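Local atomic coordinates of membrane-bound protease PH1510 (Pyrococcus horikoshii, PDB entry 6M4B), a protein that cleaves proteins preferentially near hydrophobic or aromatic residues, and in vitro degrades casein and the stomatin homolog PH1511. Residues I43-T48 with R173-L178; G51-M56 with N127-Y132. The protein carries 1 engineered substitution. All coordinates share one frame; numbering follows the deposited sequence.

Interaction 1: I43-T48 with R173-L178; sequences IIELDT and RDINEL
Ile175, at the start of helix 175-182, reaches across to strand 41-47 and meets Ile43 and Glu45 there. Ile175 CB still stands back, 5.1 Å from Glu45 OE2. From CB the longer branch leaves beside the backbone N (chi1 -70°), and Ile175 CG1 comes to 3.6 Å from Glu45 OE2. A second turn of the chain (chi2 -61°) then sets the terminal methyl CD1 among three atoms of the strand. Glu45 OE2 is the nearest, 3.4 Å from Ile175 CD1; Ile43 CG2 lies 4.0 Å from that methyl and Ile43 CD1 4.1 Å. The two isoleucines meet tip to tip, whereas the extended Glu45 chain runs roughly perpendicular to Ile175, bringing a carboxylate oxygen beside methyl and methylene groups. One helical turn further on, Leu178 extends the apolar contact, its CD2 3.7 Å from Ile43 CD1, again end against end.

All four touching side chains are buried, and 186 Å² of surface is covered between the two segments. Tyr73 of the neighbouring strand 70-74 also touches Ile43, Glu45 and Leu178, widening the same packed layer. The helix start that presents Ile175 is probably steadied by polar bonds of its own: Asp174 is the N-cap, and its OD1 accepts from Glu177 N at 2.8 Å in a nearly straight bond (167°). Glu177 OE2 in turn forms a salt bridge with Arg173 NH2 at 2.9 Å.

Strand 41-47 runs between strands 70-74 and 9-16 in a parallel sheet, while helix 175-182 follows strand 170-171 at the sheet's edge. A helix packed through branched aliphatic side chains on an inner parallel strand is an alpha/beta arrangement, here within the N-terminal protease domain, which belongs to the ClpP/crotonase clan.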
ATOM      1  N   ILE A  43     -19.621  -2.759   8.096  1.00 41.62           N
ATOM      2  CA  ILE A  43     -20.104  -2.679   6.731  1.00 40.28           C
ATOM      3  C   ILE A  43     -20.177  -1.196   6.368  1.00 43.81           C
ATOM      4  O   ILE A  43     -20.724  -0.386   7.102  1.00 43.38           O
ATOM      5  CB  ILE A  43     -21.491  -3.283   6.551  1.00 37.93           C
ATOM      6  CG1 ILE A  43     -21.442  -4.802   6.839  1.00 38.84           C
ATOM      7  CG2 ILE A  43     -21.998  -3.039   5.118  1.00 37.54           C
ATOM      8  CD1 ILE A  43     -22.813  -5.423   7.066  1.00 39.17           C
ATOM      9  N   ILE A  44     -19.575  -0.852   5.242  1.00 42.32           N
ATOM     10  CA  ILE A  44     -19.593   0.493   4.755  1.00 38.88           C
ATOM     11  C   ILE A  44     -20.338   0.476   3.463  1.00 37.78           C
ATOM     12  O   ILE A  44     -19.895  -0.130   2.504  1.00 42.03           O
ATOM     13  CB  ILE A  44     -18.184   1.053   4.657  1.00 45.47           C
ATOM     14  CG1 ILE A  44     -17.683   1.231   6.089  1.00 49.30           C
ATOM     15  CG2 ILE A  44     -18.193   2.358   3.872  1.00 48.04           C
ATOM     16  CD1 ILE A  44     -16.250   1.617   6.194  1.00 54.17           C
ATOM     17  N   GLU A  45     -21.500   1.138   3.483  1.00 39.37           N
ATOM     18  CA  GLU A  45     -22.364   1.287   2.320  1.00 46.65           C
ATOM     19  C   GLU A  45     -21.800   2.437   1.479  1.00 44.08           C
ATOM     20  O   GLU A  45     -21.790   3.582   1.922  1.00 43.82           O
ATOM     21  CB  GLU A  45     -23.799   1.582   2.739  1.00 45.54           C
ATOM     22  CG  GLU A  45     -24.504   0.361   3.327  1.00 50.38           C
ATOM     23  CD  GLU A  45     -25.870   0.680   3.947  1.00 52.92           C
ATOM     24  OE1 GLU A  45     -26.210   1.876   4.065  1.00 51.81           O
ATOM     25  OE2 GLU A  45     -26.596  -0.263   4.336  1.00 59.60           O
ATOM     26  N   LEU A  46     -21.272   2.107   0.308  1.00 41.70           N
ATOM     27  CA  LEU A  46     -20.445   3.042  -0.440  1.00 41.01           C
ATOM     28  C   LEU A  46     -21.111   3.406  -1.755  1.00 41.13           C
ATOM     29  O   LEU A  46     -21.629   2.555  -2.444  1.00 37.44           O
ATOM     30  CB  LEU A  46     -19.059   2.444  -0.722  1.00 41.47           C
ATOM     31  CG  LEU A  46     -18.066   3.327  -1.492  1.00 40.30           C
ATOM     32  CD1 LEU A  46     -17.584   4.480  -0.628  1.00 40.12           C
ATOM     33  CD2 LEU A  46     -16.910   2.478  -1.953  1.00 47.60           C
ATOM     34  N   ASP A  47     -21.149   4.705  -2.041  1.00 49.69           N
ATOM     35  CA  ASP A  47     -21.659   5.232  -3.310  1.00 51.34           C
ATOM     36  C   ASP A  47     -20.758   6.429  -3.666  1.00 54.29           C
ATOM     37  O   ASP A  47     -20.791   7.483  -3.010  1.00 49.82           O
ATOM     38  CB  ASP A  47     -23.126   5.663  -3.170  1.00 56.32           C
ATOM     39  CG  ASP A  47     -23.767   6.060  -4.502  1.00 55.39           C
ATOM     40  OD1 ASP A  47     -23.174   5.802  -5.572  1.00 60.71           O
ATOM     41  OD2 ASP A  47     -24.914   6.568  -4.492  1.00 58.75           O
ATOM     42  N   THR A  48     -19.915   6.244  -4.664  1.00 47.28           N
ATOM     43  CA  THR A  48     -18.958   7.289  -5.011  1.00 51.87           C
ATOM     44  C   THR A  48     -18.673   7.254  -6.495  1.00 50.92           C
ATOM     45  O   THR A  48     -18.646   6.183  -7.092  1.00 48.03           O
ATOM     46  CB  THR A  48     -17.654   7.154  -4.212  1.00 57.85           C
ATOM     47  OG1 THR A  48     -16.779   8.243  -4.527  1.00 56.23           O
ATOM     48  CG2 THR A  48     -16.919   5.829  -4.496  1.00 51.83           C
ATOM     49  N   ARG A 173     -29.396  -7.763  -1.697  1.00 45.34           N
ATOM     50  CA  ARG A 173     -30.466  -6.765  -1.777  1.00 46.35           C
ATOM     51  C   ARG A 173     -30.502  -5.857  -0.575  1.00 41.02           C
ATOM     52  O   ARG A 173     -30.920  -4.739  -0.704  1.00 43.47           O
ATOM     53  CB  ARG A 173     -31.821  -7.458  -1.804  1.00 55.34           C
ATOM     54  CG  ARG A 173     -32.036  -8.466  -2.928  1.00 69.09           C
ATOM     55  CD  ARG A 173     -33.441  -9.064  -2.878  1.00 76.28           C
ATOM     56  NE  ARG A 173     -33.961  -9.366  -1.531  1.00 77.35           N
ATOM     57  CZ  ARG A 173     -33.999 -10.573  -0.974  1.00 77.74           C
ATOM     58  NH1 ARG A 173     -34.501 -10.702   0.270  1.00 74.11           N
ATOM     59  NH2 ARG A 173     -33.515 -11.647  -1.625  1.00 62.10           N
ATOM     60  N   ASP A 174     -30.085  -6.359   0.594  1.00 37.98           N
ATOM     61  CA  ASP A 174     -30.059  -5.557   1.814  1.00 41.87           C
ATOM     62  C   ASP A 174     -29.099  -6.127   2.837  1.00 37.93           C
ATOM     63  O   ASP A 174     -28.449  -7.139   2.580  1.00 40.14           O
ATOM     64  CB  ASP A 174     -31.476  -5.443   2.451  1.00 48.73           C
ATOM     65  CG  ASP A 174     -32.145  -6.809   2.662  1.00 51.75           C
ATOM     66  OD1 ASP A 174     -31.448  -7.817   2.934  1.00 43.75           O
ATOM     67  OD2 ASP A 174     -33.384  -6.871   2.538  1.00 56.00           O
ATOM     68  N   ILE A 175     -28.964  -5.399   3.940  1.00 37.06           N
ATOM     69  CA  ILE A 175     -28.073  -5.761   4.988  1.00 42.24           C
ATOM     70  C   ILE A 175     -28.316  -7.194   5.443  1.00 39.04           C
ATOM     71  O   ILE A 175     -27.389  -7.966   5.603  1.00 37.03           O
ATOM     72  CB  ILE A 175     -28.123  -4.760   6.155  1.00 42.93           C
ATOM     73  CG1 ILE A 175     -27.496  -3.393   5.777  1.00 49.86           C
ATOM     74  CG2 ILE A 175     -27.349  -5.311   7.340  1.00 47.48           C
ATOM     75  CD1 ILE A 175     -26.013  -3.437   5.388  1.00 50.99           C
ATOM     76  N   ASN A 176     -29.558  -7.557   5.631  1.00 42.01           N
ATOM     77  CA  ASN A 176     -29.889  -8.900   6.107  1.00 40.56           C
ATOM     78  C   ASN A 176     -29.457 -10.025   5.114  1.00 39.79           C
ATOM     79  O   ASN A 176     -28.887 -11.046   5.529  1.00 38.03           O
ATOM     80  CB  ASN A 176     -31.395  -8.937   6.378  1.00 46.03           C
ATOM     81  CG  ASN A 176     -31.817 -10.071   7.308  1.00 55.71           C
ATOM     82  OD1 ASN A 176     -31.962  -9.906   8.560  1.00 52.85           O
ATOM     83  ND2 ASN A 176     -32.037 -11.236   6.702  1.00 56.28           N
ATOM     84  N   GLU A 177     -29.699  -9.830   3.810  1.00 40.07           N
ATOM     85  CA  GLU A 177     -29.219 -10.801   2.815  1.00 42.26           C
ATOM     86  C   GLU A 177     -27.658 -10.793   2.781  1.00 37.03           C
ATOM     87  O   GLU A 177     -27.048 -11.836   2.636  1.00 34.81           O
ATOM     88  CB  GLU A 177     -29.857 -10.593   1.423  1.00 44.34           C
ATOM     89  CG  GLU A 177     -29.705 -11.842   0.559  1.00 51.79           C
ATOM     90  CD  GLU A 177     -30.294 -11.772  -0.883  1.00 61.26           C
ATOM     91  OE1 GLU A 177     -30.164 -10.774  -1.633  1.00 52.24           O
ATOM     92  OE2 GLU A 177     -30.843 -12.808  -1.310  1.00 71.64           O
ATOM     93  N   LEU A 178     -27.025  -9.631   2.965  1.00 35.80           N
ATOM     94  CA  LEU A 178     -25.542  -9.546   2.988  1.00 39.05           C
ATOM     95  C   LEU A 178     -24.954 -10.406   4.134  1.00 37.61           C
ATOM     96  O   LEU A 178     -24.125 -11.323   3.891  1.00 34.92           O
ATOM     97  CB  LEU A 178     -25.062  -8.083   3.061  1.00 37.31           C
ATOM     98  CG  LEU A 178     -23.543  -7.773   3.062  1.00 36.43           C
ATOM     99  CD1 LEU A 178     -23.295  -6.322   2.743  1.00 37.90           C
ATOM    100  CD2 LEU A 178     -22.911  -8.042   4.421  1.00 43.29           C
TER

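Interaction 2: G51-M56 with N127-Y132; sequences GRADAM and NYFIAY
Met56 starts with CG anti to its backbone N (chi1 172°), heading toward helix 123-139, and then bends at both following torsions, so that sulfur and methyl end beside two aromatic rings. Tyr132 leaves its own helix in the same sense (chi1 -177°), and the Met56 and Tyr132 chains lie alongside, pointing opposite ways. Met56 SD comes 3.7 Å from Tyr132 CE2. The sulfur stands 5.1 Å from the centroid of the Tyr132 ring and 77° off its normal, which makes this a Met-aromatic contact at the ring edge. The methyl bridges to the next ring: Met56 CE is 4.1 Å from Tyr132 CE2 and 4.2 Å from Phe129 CE1, near the plane of the phenylalanine. Phe129 meets Ala53 as well, with CZ 3.7 Å from Ala53 CB, while Tyr128 CD1 covers one face of its ring.

With Met56 cut back to an alanine, Tyr132 is likely to lose its sulfur neighbour and the Phe129 edge its methyl, opening a gap between the helices.

The contact lies among residues of the substrate-binding site. Ala53 belongs to the substrate-binding residues, as does Pro108, whose side chain lies about 4 Å from that of Phe129, and the side chain of Met56 is about 8 Å from that of Ala83, the engineered replacement of the nucleophile. Glu139 of the second subunit packs on Tyr132. Across the two segments the contact rests on sulfur, methyl and ring carbons; such chemistry holds by shape and dispersion, probably aided by the polarity of the ring edge facing the sulfur.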
ATOM      1  N   GLY A  51     -12.659  10.245  -6.783  1.00 47.17           N
ATOM      2  CA  GLY A  51     -12.070  11.360  -6.052  1.00 48.96           C
ATOM      3  C   GLY A  51     -10.560  11.381  -6.134  1.00 45.80           C
ATOM      4  O   GLY A  51     -10.000  10.984  -7.131  1.00 52.48           O
ATOM      5  N   ARG A  52      -9.916  11.802  -5.054  1.00 47.09           N
ATOM      6  CA  ARG A  52      -8.453  11.953  -5.007  1.00 52.70           C
ATOM      7  C   ARG A  52      -7.763  10.635  -4.714  1.00 53.54           C
ATOM      8  O   ARG A  52      -8.084   9.947  -3.722  1.00 52.83           O
ATOM      9  CB  ARG A  52      -8.034  12.949  -3.920  1.00 58.94           C
ATOM     10  CG  ARG A  52      -8.784  14.259  -3.996  1.00 68.94           C
ATOM     11  CD  ARG A  52      -7.870  15.416  -4.339  1.00 79.80           C
ATOM     12  NE  ARG A  52      -8.748  16.569  -4.541  1.00 87.86           N
ATOM     13  CZ  ARG A  52      -8.540  17.583  -5.378  1.00 90.49           C
ATOM     14  NH1 ARG A  52      -9.469  18.532  -5.476  1.00 93.27           N
ATOM     15  NH2 ARG A  52      -7.428  17.675  -6.104  1.00 94.68           N
ATOM     16  N   ALA A  53      -6.770  10.331  -5.544  1.00 48.52           N
ATOM     17  CA  ALA A  53      -5.986   9.129  -5.442  1.00 52.23           C
ATOM     18  C   ALA A  53      -5.265   8.978  -4.085  1.00 55.98           C
ATOM     19  O   ALA A  53      -5.250   7.892  -3.521  1.00 49.66           O
ATOM     20  CB  ALA A  53      -4.999   9.075  -6.590  1.00 57.49           C
ATOM     21  N   ASP A  54      -4.717  10.066  -3.557  1.00 53.68           N
ATOM     22  CA  ASP A  54      -4.029  10.026  -2.266  1.00 56.61           C
ATOM     23  C   ASP A  54      -4.952   9.670  -1.068  1.00 51.27           C
ATOM     24  O   ASP A  54      -4.562   8.869  -0.182  1.00 48.75           O
ATOM     25  CB  ASP A  54      -3.163  11.314  -1.994  1.00 59.35           C
ATOM     26  CG  ASP A  54      -3.948  12.652  -2.191  1.00 72.86           C
ATOM     27  OD1 ASP A  54      -5.159  12.729  -1.923  1.00 80.14           O
ATOM     28  OD2 ASP A  54      -3.359  13.656  -2.641  1.00 87.31           O
ATOM     29  N   ALA A  55      -6.151  10.259  -1.050  1.00 42.79           N
ATOM     30  CA  ALA A  55      -7.124   9.949  -0.030  1.00 48.21           C
ATOM     31  C   ALA A  55      -7.537   8.460  -0.174  1.00 46.65           C
ATOM     32  O   ALA A  55      -7.578   7.772   0.819  1.00 39.55           O
ATOM     33  CB  ALA A  55      -8.327  10.873  -0.118  1.00 47.04           C
ATOM     34  N   MET A  56      -7.759   8.002  -1.414  1.00 40.63           N
ATOM     35  CA  MET A  56      -8.034   6.581  -1.684  1.00 41.00           C
ATOM     36  C   MET A  56      -6.962   5.664  -1.095  1.00 42.34           C
ATOM     37  O   MET A  56      -7.289   4.716  -0.399  1.00 45.96           O
ATOM     38  CB  MET A  56      -8.212   6.366  -3.173  1.00 41.20           C
ATOM     39  CG  MET A  56      -8.314   4.928  -3.621  1.00 47.96           C
ATOM     40  SD  MET A  56      -6.708   4.147  -3.937  1.00 48.62           S
ATOM     41  CE  MET A  56      -6.400   4.886  -5.542  1.00 49.84           C
ATOM     42  N   ASN A 127       0.645   3.117 -15.582  1.00 43.75           N
ATOM     43  CA  ASN A 127       1.208   1.817 -15.238  1.00 44.22           C
ATOM     44  C   ASN A 127       1.359   1.653 -13.745  1.00 35.18           C
ATOM     45  O   ASN A 127       1.239   0.561 -13.255  1.00 40.42           O
ATOM     46  CB  ASN A 127       2.532   1.526 -15.936  1.00 41.47           C
ATOM     47  CG  ASN A 127       2.369   1.298 -17.441  1.00 50.35           C
ATOM     48  OD1 ASN A 127       1.339   0.868 -17.936  1.00 53.16           O
ATOM     49  ND2 ASN A 127       3.405   1.638 -18.173  1.00 50.42           N
ATOM     50  N   TYR A 128       1.663   2.738 -13.070  1.00 33.85           N
ATOM     51  CA  TYR A 128       1.722   2.748 -11.643  1.00 35.63           C
ATOM     52  C   TYR A 128       0.368   2.312 -11.006  1.00 37.95           C
ATOM     53  O   TYR A 128       0.338   1.481 -10.097  1.00 38.54           O
ATOM     54  CB  TYR A 128       2.139   4.131 -11.174  1.00 35.57           C
ATOM     55  CG  TYR A 128       2.141   4.266  -9.698  1.00 32.25           C
ATOM     56  CD1 TYR A 128       0.959   4.610  -9.019  1.00 37.78           C
ATOM     57  CD2 TYR A 128       3.268   4.042  -8.964  1.00 37.24           C
ATOM     58  CE1 TYR A 128       0.933   4.677  -7.648  1.00 40.66           C
ATOM     59  CE2 TYR A 128       3.259   4.125  -7.563  1.00 39.10           C
ATOM     60  CZ  TYR A 128       2.096   4.431  -6.918  1.00 38.51           C
ATOM     61  OH  TYR A 128       2.084   4.582  -5.553  1.00 46.34           O
ATOM     62  N   PHE A 129      -0.711   2.868 -11.523  1.00 38.99           N
ATOM     63  CA  PHE A 129      -2.047   2.552 -11.080  1.00 39.60           C
ATOM     64  C   PHE A 129      -2.459   1.157 -11.431  1.00 37.93           C
ATOM     65  O   PHE A 129      -3.073   0.482 -10.594  1.00 37.11           O
ATOM     66  CB  PHE A 129      -3.080   3.604 -11.538  1.00 41.80           C
ATOM     67  CG  PHE A 129      -3.112   4.798 -10.646  1.00 41.01           C
ATOM     68  CD1 PHE A 129      -3.581   4.668  -9.339  1.00 47.28           C
ATOM     69  CD2 PHE A 129      -2.498   5.992 -11.014  1.00 44.28           C
ATOM     70  CE1 PHE A 129      -3.527   5.741  -8.453  1.00 50.95           C
ATOM     71  CE2 PHE A 129      -2.433   7.065 -10.130  1.00 47.82           C
ATOM     72  CZ  PHE A 129      -2.952   6.941  -8.853  1.00 51.66           C
ATOM     73  N   ILE A 130      -2.033   0.689 -12.591  1.00 35.68           N
ATOM     74  CA  ILE A 130      -2.233  -0.700 -12.978  1.00 35.02           C
ATOM     75  C   ILE A 130      -1.500  -1.623 -12.009  1.00 37.98           C
ATOM     76  O   ILE A 130      -2.102  -2.570 -11.505  1.00 40.79           O
ATOM     77  CB  ILE A 130      -1.778  -0.982 -14.413  1.00 37.96           C
ATOM     78  CG1 ILE A 130      -2.707  -0.262 -15.410  1.00 42.58           C
ATOM     79  CG2 ILE A 130      -1.769  -2.462 -14.707  1.00 38.50           C
ATOM     80  CD1 ILE A 130      -2.218  -0.258 -16.858  1.00 41.94           C
ATOM     81  N   ALA A 131      -0.234  -1.349 -11.706  1.00 35.54           N
ATOM     82  CA  ALA A 131       0.460  -2.177 -10.736  1.00 38.75           C
ATOM     83  C   ALA A 131      -0.276  -2.148  -9.374  1.00 39.00           C
ATOM     84  O   ALA A 131      -0.422  -3.198  -8.739  1.00 34.21           O
ATOM     85  CB  ALA A 131       1.898  -1.742 -10.574  1.00 38.21           C
ATOM     86  N   TYR A 132      -0.767  -0.984  -8.951  1.00 33.60           N
ATOM     87  CA  TYR A 132      -1.436  -0.888  -7.646  1.00 34.12           C
ATOM     88  C   TYR A 132      -2.789  -1.658  -7.596  1.00 38.36           C
ATOM     89  O   TYR A 132      -3.012  -2.483  -6.690  1.00 34.27           O
ATOM     90  CB  TYR A 132      -1.633   0.537  -7.280  1.00 34.99           C
ATOM     91  CG  TYR A 132      -2.228   0.780  -5.949  1.00 39.48           C
ATOM     92  CD1 TYR A 132      -1.533   0.469  -4.793  1.00 43.42           C
ATOM     93  CD2 TYR A 132      -3.483   1.378  -5.823  1.00 41.05           C
ATOM     94  CE1 TYR A 132      -2.062   0.687  -3.545  1.00 41.20           C
ATOM     95  CE2 TYR A 132      -4.010   1.654  -4.576  1.00 38.25           C
ATOM     96  CZ  TYR A 132      -3.337   1.291  -3.452  1.00 42.12           C
ATOM     97  OH  TYR A 132      -3.879   1.563  -2.231  1.00 40.52           O
TER

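Interaction 1 belongs to the interior, with every touching residue buried, whereas of the touching residues in interaction 2 Met56 alone is buried and the rest are partly exposed. Their centres lie 24 Å apart, on opposite sides of the chain's centre, yet helix 53-64 is the next element after strand 41-47, so consecutive elements serve both. The first joins a sheet strand to a helix through aliphatic tips and one carboxylate; the second joins two helices through a thioether, an alanine methyl and two aromatic rings. The pairing of 43-48 with 173-178 lies away from the known sites, while 51-56 with 127-132 includes substrate-binding residues and borders the second subunit.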